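Local coordinates for peptide ABC transporter, peptide-binding protein (Thermus thermophilus, PDB 2D5W) that binds oligopeptides, here a pentapeptide, and probably delivers them to an ABC transporter for uptake across the membrane, at residues A[33-36]-A[37-40]; A[286-289]-A[290-294]; A[413-416]-A[417-420]; A[426-429]-A[430-433]. All blocks are in the same frame, centred on the assembly; numbering follows the deposited sequence.

Interaction 1: residues A[33-36]-A[37-40]; sequences KSEI and EQYL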
loop_
_atom_site.group_PDB
_atom_site.type_symbol
_atom_site.label_atom_id
_atom_site.label_comp_id
_atom_site.label_asym_id
_atom_site.label_seq_id
_atom_site.Cartn_x
_atom_site.Cartn_y
_atom_site.Cartn_z
ATOM N N LYS A 33 6.227 4.955 3.002
ATOM C CA LYS A 33 7.305 5.141 2.035
ATOM C C LYS A 33 6.766 5.823 0.769
ATOM O O LYS A 33 7.358 6.775 0.264
ATOM C CB LYS A 33 7.919 3.778 1.702
ATOM C CG LYS A 33 9.006 3.780 0.634
ATOM C CD LYS A 33 9.630 2.390 0.554
ATOM C CE LYS A 33 10.593 2.232 -0.608
ATOM N NZ LYS A 33 9.897 1.834 -1.864
ATOM N N SER A 34 5.632 5.350 0.268
ATOM C CA SER A 34 5.041 5.943 -0.923
ATOM C C SER A 34 4.606 7.386 -0.697
ATOM O O SER A 34 4.774 8.234 -1.571
ATOM C CB SER A 34 3.852 5.111 -1.391
ATOM O OG SER A 34 4.297 3.950 -2.069
ATOM N N GLU A 35 4.044 7.673 0.470
ATOM C CA GLU A 35 3.602 9.032 0.759
ATOM C C GLU A 35 4.785 9.996 0.757
ATOM O O GLU A 35 4.742 11.047 0.120
ATOM C CB GLU A 35 2.906 9.086 2.114
ATOM C CG GLU A 35 2.304 10.442 2.425
ATOM C CD GLU A 35 1.794 10.523 3.843
ATOM O OE1 GLU A 35 2.586 10.878 4.739
ATOM O OE2 GLU A 35 0.606 10.214 4.063
ATOM N N ILE A 36 5.843 9.635 1.473
ATOM C CA ILE A 36 7.029 10.471 1.547
ATOM C C ILE A 36 7.643 10.666 0.169
ATOM O O ILE A 36 8.074 11.765 -0.184
ATOM C CB ILE A 36 8.077 9.848 2.493
ATOM C CG1 ILE A 36 7.571 9.932 3.932
ATOM C CG2 ILE A 36 9.422 10.560 2.353
ATOM C CD1 ILE A 36 8.443 9.217 4.933
ATOM N N GLU A 37 7.664 9.603 -0.625
ATOM C CA GLU A 37 8.263 9.705 -1.943
ATOM C C GLU A 37 7.546 10.639 -2.905
ATOM O O GLU A 37 8.123 11.035 -3.912
ATOM C CB GLU A 37 8.456 8.313 -2.538
ATOM C CG GLU A 37 9.600 7.589 -1.841
ATOM C CD GLU A 37 9.911 6.236 -2.424
ATOM O OE1 GLU A 37 10.890 5.611 -1.958
ATOM O OE2 GLU A 37 9.184 5.795 -3.336
ATOM N N GLN A 38 6.302 11.011 -2.609
ATOM C CA GLN A 38 5.611 11.957 -3.483
ATOM C C GLN A 38 6.366 13.283 -3.438
ATOM O O GLN A 38 6.434 14.006 -4.435
ATOM C CB GLN A 38 4.188 12.215 -3.012
ATOM C CG GLN A 38 3.250 11.048 -3.089
ATOM C CD GLN A 38 1.911 11.433 -2.521
ATOM O OE1 GLN A 38 0.928 11.582 -3.247
ATOM N NE2 GLN A 38 1.872 11.638 -1.213
ATOM N N TYR A 39 6.921 13.607 -2.275
ATOM C CA TYR A 39 7.665 14.848 -2.115
ATOM C C TYR A 39 8.983 14.818 -2.881
ATOM O O TYR A 39 9.455 15.849 -3.364
ATOM C CB TYR A 39 7.964 15.110 -0.631
ATOM C CG TYR A 39 6.744 15.439 0.198
ATOM C CD1 TYR A 39 5.877 14.437 0.638
ATOM C CD2 TYR A 39 6.429 16.762 0.502
ATOM C CE1 TYR A 39 4.721 14.751 1.359
ATOM C CE2 TYR A 39 5.280 17.087 1.218
ATOM C CZ TYR A 39 4.430 16.080 1.641
ATOM O OH TYR A 39 3.285 16.417 2.326
ATOM N N LEU A 40 9.551 13.621 -3.001
ATOM C CA LEU A 40 10.849 13.411 -3.637
ATOM C C LEU A 40 10.851 13.018 -5.109
ATOM O O LEU A 40 11.842 13.245 -5.811
ATOM C CB LEU A 40 11.609 12.338 -2.855
ATOM C CG LEU A 40 11.895 12.620 -1.380
ATOM C CD1 LEU A 40 12.400 11.357 -0.705
ATOM C CD2 LEU A 40 12.913 13.747 -1.258
HETATM O O HOH W 1 7.587 3.307 -2.393
#

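Interaction 2: residues A[286-289]-A[290-294]; sequences VRRA and PGRFD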
loop_
_atom_site.group_PDB
_atom_site.type_symbol
_atom_site.label_atom_id
_atom_site.label_comp_id
_atom_site.label_asym_id
_atom_site.label_seq_id
_atom_site.Cartn_x
_atom_site.Cartn_y
_atom_site.Cartn_z
ATOM N N VAL A 286 -9.150 16.754 20.826
ATOM C CA VAL A 286 -10.246 17.640 20.455
ATOM C C VAL A 286 -10.310 18.911 21.301
ATOM O O VAL A 286 -10.508 20.008 20.774
ATOM C CB VAL A 286 -11.596 16.892 20.536
ATOM C CG1 VAL A 286 -12.749 17.850 20.271
ATOM C CG2 VAL A 286 -11.612 15.753 19.522
ATOM N N ARG A 287 -10.118 18.775 22.606
ATOM C CA ARG A 287 -10.182 19.931 23.491
ATOM C C ARG A 287 -8.989 20.866 23.376
ATOM O O ARG A 287 -9.012 21.973 23.906
ATOM C CB ARG A 287 -10.352 19.468 24.936
ATOM C CG ARG A 287 -11.674 18.765 25.167
ATOM C CD ARG A 287 -11.811 18.294 26.596
ATOM N NE ARG A 287 -13.165 17.830 26.874
ATOM C CZ ARG A 287 -13.635 17.595 28.095
ATOM N NH1 ARG A 287 -14.883 17.178 28.253
ATOM N NH2 ARG A 287 -12.858 17.777 29.155
ATOM N N ARG A 288 -7.948 20.431 22.672
ATOM C CA ARG A 288 -6.761 21.260 22.497
ATOM C C ARG A 288 -6.677 21.839 21.084
ATOM O O ARG A 288 -5.748 22.583 20.766
ATOM C CB ARG A 288 -5.503 20.440 22.814
ATOM C CG ARG A 288 -5.286 20.212 24.302
ATOM C CD ARG A 288 -4.693 21.448 24.966
ATOM N NE ARG A 288 -3.248 21.538 24.757
ATOM C CZ ARG A 288 -2.612 22.618 24.313
ATOM N NH1 ARG A 288 -1.295 22.598 24.163
ATOM N NH2 ARG A 288 -3.292 23.715 24.009
ATOM N N ALA A 289 -7.664 21.524 20.250
ATOM C CA ALA A 289 -7.687 21.998 18.868
ATOM C C ALA A 289 -8.086 23.460 18.639
ATOM O O ALA A 289 -7.539 24.114 17.755
ATOM C CB ALA A 289 -8.585 21.093 18.030
ATOM N N PRO A 290 -9.042 23.996 19.424
ATOM C CA PRO A 290 -9.456 25.392 19.227
ATOM C C PRO A 290 -8.336 26.405 19.021
ATOM O O PRO A 290 -7.428 26.523 19.842
ATOM C CB PRO A 290 -10.276 25.682 20.479
ATOM C CG PRO A 290 -10.934 24.373 20.734
ATOM C CD PRO A 290 -9.789 23.391 20.541
ATOM N N GLY A 291 -8.419 27.130 17.906
ATOM C CA GLY A 291 -7.441 28.149 17.570
ATOM C C GLY A 291 -6.056 27.635 17.228
ATOM O O GLY A 291 -5.131 28.423 17.026
ATOM N N ARG A 292 -5.908 26.318 17.133
ATOM C CA ARG A 292 -4.606 25.728 16.852
ATOM C C ARG A 292 -4.582 24.774 15.665
ATOM O O ARG A 292 -3.727 24.896 14.788
ATOM C CB ARG A 292 -4.102 24.992 18.100
ATOM C CG ARG A 292 -4.043 25.869 19.343
ATOM C CD ARG A 292 -3.737 25.059 20.600
ATOM N NE ARG A 292 -2.362 24.567 20.643
ATOM C CZ ARG A 292 -2.017 23.283 20.675
ATOM N NH1 ARG A 292 -2.943 22.333 20.661
ATOM N NH2 ARG A 292 -0.737 22.950 20.739
ATOM N N PHE A 293 -5.518 23.830 15.636
ATOM C CA PHE A 293 -5.563 22.838 14.566
ATOM C C PHE A 293 -6.975 22.486 14.146
ATOM O O PHE A 293 -7.928 22.690 14.892
ATOM C CB PHE A 293 -4.910 21.518 15.011
ATOM C CG PHE A 293 -3.453 21.629 15.341
ATOM C CD1 PHE A 293 -3.031 22.082 16.588
ATOM C CD2 PHE A 293 -2.497 21.276 14.396
ATOM C CE1 PHE A 293 -1.674 22.178 16.888
ATOM C CE2 PHE A 293 -1.142 21.367 14.683
ATOM C CZ PHE A 293 -0.726 21.820 15.930
ATOM N N ASP A 294 -7.086 21.946 12.937
ATOM C CA ASP A 294 -8.353 21.455 12.419
ATOM C C ASP A 294 -8.172 19.943 12.335
ATOM O O ASP A 294 -7.082 19.455 12.013
ATOM C CB ASP A 294 -8.654 22.017 11.027
ATOM C CG ASP A 294 -9.076 23.470 11.072
ATOM O OD1 ASP A 294 -8.231 24.346 10.802
ATOM O OD2 ASP A 294 -10.254 23.732 11.395
#

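Interaction 3: residues A[413-416]-A[417-420]; sequences AGNV and VRER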
loop_
_atom_site.group_PDB
_atom_site.type_symbol
_atom_site.label_atom_id
_atom_site.label_comp_id
_atom_site.label_asym_id
_atom_site.label_seq_id
_atom_site.Cartn_x
_atom_site.Cartn_y
_atom_site.Cartn_z
ATOM N N ALA A 413 3.936 -3.257 16.121
ATOM C CA ALA A 413 4.185 -2.857 17.500
ATOM C C ALA A 413 4.076 -1.341 17.612
ATOM O O ALA A 413 4.478 -0.613 16.704
ATOM C CB ALA A 413 5.577 -3.313 17.937
ATOM N N GLY A 414 3.515 -0.871 18.721
ATOM C CA GLY A 414 3.379 0.560 18.929
ATOM C C GLY A 414 2.040 1.130 18.510
ATOM O O GLY A 414 1.657 2.208 18.964
ATOM N N ASN A 415 1.336 0.438 17.621
ATOM C CA ASN A 415 0.032 0.909 17.180
ATOM C C ASN A 415 -0.925 0.454 18.272
ATOM O O ASN A 415 -1.375 -0.694 18.301
ATOM C CB ASN A 415 -0.328 0.295 15.830
ATOM C CG ASN A 415 -1.548 0.933 15.219
ATOM O OD1 ASN A 415 -2.672 0.675 15.643
ATOM N ND2 ASN A 415 -1.333 1.791 14.226
ATOM N N VAL A 416 -1.230 1.375 19.178
ATOM C CA VAL A 416 -2.051 1.058 20.331
ATOM C C VAL A 416 -3.420 0.456 20.065
ATOM O O VAL A 416 -3.806 -0.495 20.746
ATOM C CB VAL A 416 -2.173 2.290 21.257
ATOM C CG1 VAL A 416 -3.026 1.952 22.475
ATOM C CG2 VAL A 416 -0.781 2.728 21.703
ATOM N N VAL A 417 -4.153 0.959 19.080
ATOM C CA VAL A 417 -5.470 0.386 18.841
ATOM C C VAL A 417 -5.355 -1.078 18.403
ATOM O O VAL A 417 -6.214 -1.898 18.733
ATOM C CB VAL A 417 -6.293 1.222 17.818
ATOM C CG1 VAL A 417 -5.841 0.943 16.396
ATOM C CG2 VAL A 417 -7.779 0.930 17.998
ATOM N N ARG A 418 -4.292 -1.421 17.678
ATOM C CA ARG A 418 -4.088 -2.804 17.260
ATOM C C ARG A 418 -3.661 -3.673 18.443
ATOM O O ARG A 418 -4.049 -4.839 18.535
ATOM C CB ARG A 418 -3.045 -2.873 16.145
ATOM C CG ARG A 418 -3.605 -2.475 14.799
ATOM C CD ARG A 418 -2.525 -2.355 13.755
ATOM N NE ARG A 418 -3.098 -2.105 12.440
ATOM C CZ ARG A 418 -2.399 -1.712 11.382
ATOM N NH1 ARG A 418 -1.088 -1.519 11.481
ATOM N NH2 ARG A 418 -3.016 -1.510 10.227
ATOM N N GLU A 419 -2.854 -3.117 19.342
ATOM C CA GLU A 419 -2.427 -3.868 20.513
ATOM C C GLU A 419 -3.661 -4.144 21.377
ATOM O O GLU A 419 -3.801 -5.227 21.949
ATOM C CB GLU A 419 -1.344 -3.080 21.265
ATOM C CG GLU A 419 -0.065 -2.955 20.424
ATOM C CD GLU A 419 0.994 -2.035 21.004
ATOM O OE1 GLU A 419 0.637 -0.978 21.563
ATOM O OE2 GLU A 419 2.196 -2.359 20.870
ATOM N N ARG A 420 -4.570 -3.175 21.445
ATOM C CA ARG A 420 -5.809 -3.336 22.199
ATOM C C ARG A 420 -6.702 -4.368 21.503
ATOM O O ARG A 420 -7.370 -5.176 22.155
ATOM C CB ARG A 420 -6.543 -1.995 22.301
ATOM C CG ARG A 420 -5.893 -0.998 23.265
ATOM C CD ARG A 420 -6.449 0.407 23.063
ATOM N NE ARG A 420 -7.906 0.420 23.133
ATOM C CZ ARG A 420 -8.684 1.281 22.484
ATOM N NH1 ARG A 420 -10.001 1.206 22.608
ATOM N NH2 ARG A 420 -8.149 2.211 21.703
#

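Interaction 4: residues A[426-429]-A[430-433]; sequences AEDL and KKIG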
loop_
_atom_site.group_PDB
_atom_site.type_symbol
_atom_site.label_atom_id
_atom_site.label_comp_id
_atom_site.label_asym_id
_atom_site.label_seq_id
_atom_site.Cartn_x
_atom_site.Cartn_y
_atom_site.Cartn_z
ATOM N N ALA A 426 -8.271 -11.838 21.856
ATOM C CA ALA A 426 -7.660 -12.940 22.596
ATOM C C ALA A 426 -8.531 -13.442 23.740
ATOM O O ALA A 426 -8.570 -14.641 24.020
ATOM C CB ALA A 426 -6.297 -12.518 23.132
ATOM N N GLU A 427 -9.228 -12.525 24.398
ATOM C CA GLU A 427 -10.082 -12.890 25.519
ATOM C C GLU A 427 -11.202 -13.830 25.079
ATOM O O GLU A 427 -11.524 -14.791 25.775
ATOM C CB GLU A 427 -10.663 -11.631 26.163
ATOM C CG GLU A 427 -11.357 -11.882 27.489
ATOM C CD GLU A 427 -11.672 -10.600 28.231
ATOM O OE1 GLU A 427 -10.728 -9.829 28.504
ATOM O OE2 GLU A 427 -12.858 -10.364 28.544
ATOM N N ASP A 428 -11.792 -13.562 23.918
ATOM C CA ASP A 428 -12.865 -14.409 23.407
ATOM C C ASP A 428 -12.329 -15.701 22.801
ATOM O O ASP A 428 -12.919 -16.767 22.974
ATOM C CB ASP A 428 -13.692 -13.647 22.371
ATOM C CG ASP A 428 -14.649 -12.656 23.008
ATOM O OD1 ASP A 428 -14.851 -11.567 22.431
ATOM O OD2 ASP A 428 -15.207 -12.973 24.083
ATOM N N LEU A 429 -11.212 -15.607 22.089
ATOM C CA LEU A 429 -10.612 -16.788 21.485
ATOM C C LEU A 429 -10.260 -17.807 22.568
ATOM O O LEU A 429 -10.433 -19.015 22.380
ATOM C CB LEU A 429 -9.363 -16.396 20.688
ATOM C CG LEU A 429 -9.643 -15.678 19.363
ATOM C CD1 LEU A 429 -8.384 -14.999 18.859
ATOM C CD2 LEU A 429 -10.155 -16.683 18.339
ATOM N N LYS A 430 -9.787 -17.321 23.710
ATOM C CA LYS A 430 -9.421 -18.210 24.804
ATOM C C LYS A 430 -10.630 -18.994 25.318
ATOM O O LYS A 430 -10.499 -20.154 25.704
ATOM C CB LYS A 430 -8.792 -17.411 25.948
ATOM C CG LYS A 430 -8.338 -18.271 27.119
ATOM C CD LYS A 430 -7.676 -17.443 28.211
ATOM C CE LYS A 430 -6.381 -16.810 27.732
ATOM N NZ LYS A 430 -5.708 -16.049 28.822
ATOM N N LYS A 431 -11.804 -18.369 25.313
ATOM C CA LYS A 431 -13.016 -19.032 25.788
ATOM C C LYS A 431 -13.320 -20.305 25.007
ATOM O O LYS A 431 -13.883 -21.251 25.561
ATOM C CB LYS A 431 -14.216 -18.083 25.708
ATOM C CG LYS A 431 -14.100 -16.876 26.625
ATOM C CD LYS A 431 -15.346 -16.008 26.568
ATOM C CE LYS A 431 -15.202 -14.787 27.461
ATOM N NZ LYS A 431 -16.433 -13.949 27.459
ATOM N N ILE A 432 -12.961 -20.333 23.725
ATOM C CA ILE A 432 -13.208 -21.522 22.915
ATOM C C ILE A 432 -11.961 -22.384 22.730
ATOM O O ILE A 432 -11.959 -23.322 21.933
ATOM C CB ILE A 432 -13.794 -21.171 21.528
ATOM C CG1 ILE A 432 -12.843 -20.247 20.765
ATOM C CG2 ILE A 432 -15.166 -20.542 21.701
ATOM C CD1 ILE A 432 -13.260 -19.991 19.332
ATOM N N GLY A 433 -10.896 -22.057 23.452
ATOM C CA GLY A 433 -9.695 -22.867 23.373
ATOM C C GLY A 433 -8.611 -22.483 22.390
ATOM O O GLY A 433 -7.745 -23.303 22.085
HETATM O O HOH W 2 -14.685 -11.355 26.019
#

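Interaction 1: residues A[33-36]-A[37-40]
K33 and E37 meet one helical turn apart. Their salt bridge is long, with NZ of K33 3.9 Å from OE1 of E37. The aliphatic CG and CE of K33 run past the same OE1. Water 1 links the charges more closely. It accepts from K33 NZ at 2.8 Å and donates to E37 OE2 at 3.1 Å. The K33 chain is extended until its last torsion, and the bend there (chi4 -87°) brings NZ to this water. Both charges have further partners: K33 NZ binds D22 and the carbonyl of S28, and E37 OE1 takes the backbone N of A20.

Q38 folds back on the backbone of E35. Q38 NE2 donates to E35 O at 3.2 Å, almost straight. The oxygen lies in the amide plane and is met on a lone pair. The backbone N of Q38 binds the same oxygen, so two donors grip it. NE2 also binds the carbonyl of P575. I36 O sits at the edge of the Y39 ring, in its plane, 3.6 Å from CD1 of Y39.

Among apolar groups, CG2 of I36 lies 4.3 Å from CD1 of L40. I36 packs on strands 223-228 and 246-251, Y39 and L40 on 223-228.

The backbone bond from E37 N to K33 O is helical. Helix 31-40 thus lies on the five-stranded mixed sheet, with S34 against a basic side chain of the bound peptide.

Interaction 2: residues A[286-289]-A[290-294]
R288 lays its guanidinium flat over that of R292. The planes are 20° apart. NH1 of R288 is 3.5 Å from NH2 of R292. The two groups carry like charge, so the stack is probably tolerated rather than driven by electrostatics. R288 bends at chi2 and chi3 to fold over its neighbour. Both arginines also touch a crystal neighbour, which may influence their pose.

What fixes R292 is a hydrogen bond to the backbone. R292 NH1 donates to R288 O at 2.8 Å, close to straight. The oxygen lies in the guanidinium plane, while NH1 stands above the carbonyl plane. R292 NH2 binds the carbonyl of I263. CE1 of F293 sits over the face opposite R288. Replacing R292 by an alanine would probably leave R288 O without this donor and free the R288 guanidinium to turn.

A289 O collects two backbone donors, R292 N at 2.8 Å and F293 N at 2.9 Å. The first closes a type II beta turn from A289 to R292, with G291 third at a phi of 68°.

A type I beta turn from V286 to A289 precedes it. The two successive turns lead from helix 283-286 into strand 293-308, whose start pairs with strand 544-557.

Interaction 3: residues A[413-416]-A[417-420]
E419 reaches back along the helix start to G414. Its chain stays extended, which carries the carboxylate past the N415 carbonyl. OE2 of E419 accepts from G414 N at 2.9 Å, nearly straight, from above the carboxylate plane. OE1 of E419 lies 3.6 Å from CA of V416. With an alanine here, G414 N would probably lose its acceptor and the loop before the helix would be less firmly tied to the first turn.

N415 is the N-cap. With its CG anti to the backbone N (chi1 -170°), it turns OD1 toward the first turn of the helix. N415 OD1 accepts from R418 N at 3.3 Å, a weak bond. V417 holds CG1 between its backbone N and carbonyl carbon (chi1 78°), which sets V417 CG1 3.3 Å from N415 OD1. N415 OD1 also touches CG of R418 at 3.4 Å.

R418 runs straight from CG to NE. That extension takes its guanidinium beyond N415. There NH2 makes a salt bridge to the backbone of the bound peptide, and NE makes one to E304. R420 instead bends at chi3, and R420 CD lies 3.8 Å from CG1 of V416. Its guanidinium makes a cation-pi contact with F344.

The main-chain bonds of the helix begin with E419 N to N415 O, at 3.0 Å, and R420 N to V416 O, at 2.9 Å. G414 has backbone angles that call for glycine. N415 caps helix 416-431, in the loop after strand 401-410, and the first turn presents R418 to the peptide site.

Interaction 4: residues A[426-429]-A[430-433]
The backbone runs as helix through K430 N to A426 O, at 3.0 Å, then tightens, with I432 N bonded to L429 O. D428 and K431 run alongside each other in one direction. Their salt bridge is long, with OD2 of D428 3.7 Å from NZ of K431. The extended K431 chain carries CD and CE past OD2 of D428. K431 CG lies 3.4 Å from the carbonyl O of E427.

Water 2 joins three side chains. It donates to D428 OD2 at 2.6 Å and to E427 OE2 at 3.3 Å, and accepts weakly from K431 NZ. It thus links both carboxylates to the K431 ammonium.

I432 puts CG1 between the backbone N and the carbonyl carbon (chi1 59°). This sets I432 CG1 3.2 Å from L429 O. The I432 side chain packs on A334 and on L374 and A377 of helix 374-383. L429 also touches A334.

G433 N binds K430 O at 3.0 Å. G433 has a phi of 93°, and at its backbone angles a side chain would jam against the preceding carbonyl. It is the C-prime residue of a Schellman motif, which ends the helix of the beta-alpha-beta unit of 401-410, 416-431 and 435-438.

Overall arrangement
All four contacts are local and follow one another along the chain. None nests in or crosses another, and none closes a long loop. Interaction 1 comes first, within helix 31-40 against the sheet of strands 223-228 and 246-251. Interaction 2 turns the chain at the surface into strand 293-308, about 27 Å from interaction 1 between centres. That strand belongs to the same sheet as strand 401-410. Interaction 3 starts helix 416-431 after strand 401-410, beside the peptide, and interaction 4 ends the same helix. Their centres are about 19 Å apart. Interactions 1 and 4 lie on opposite sides of the chain's centre.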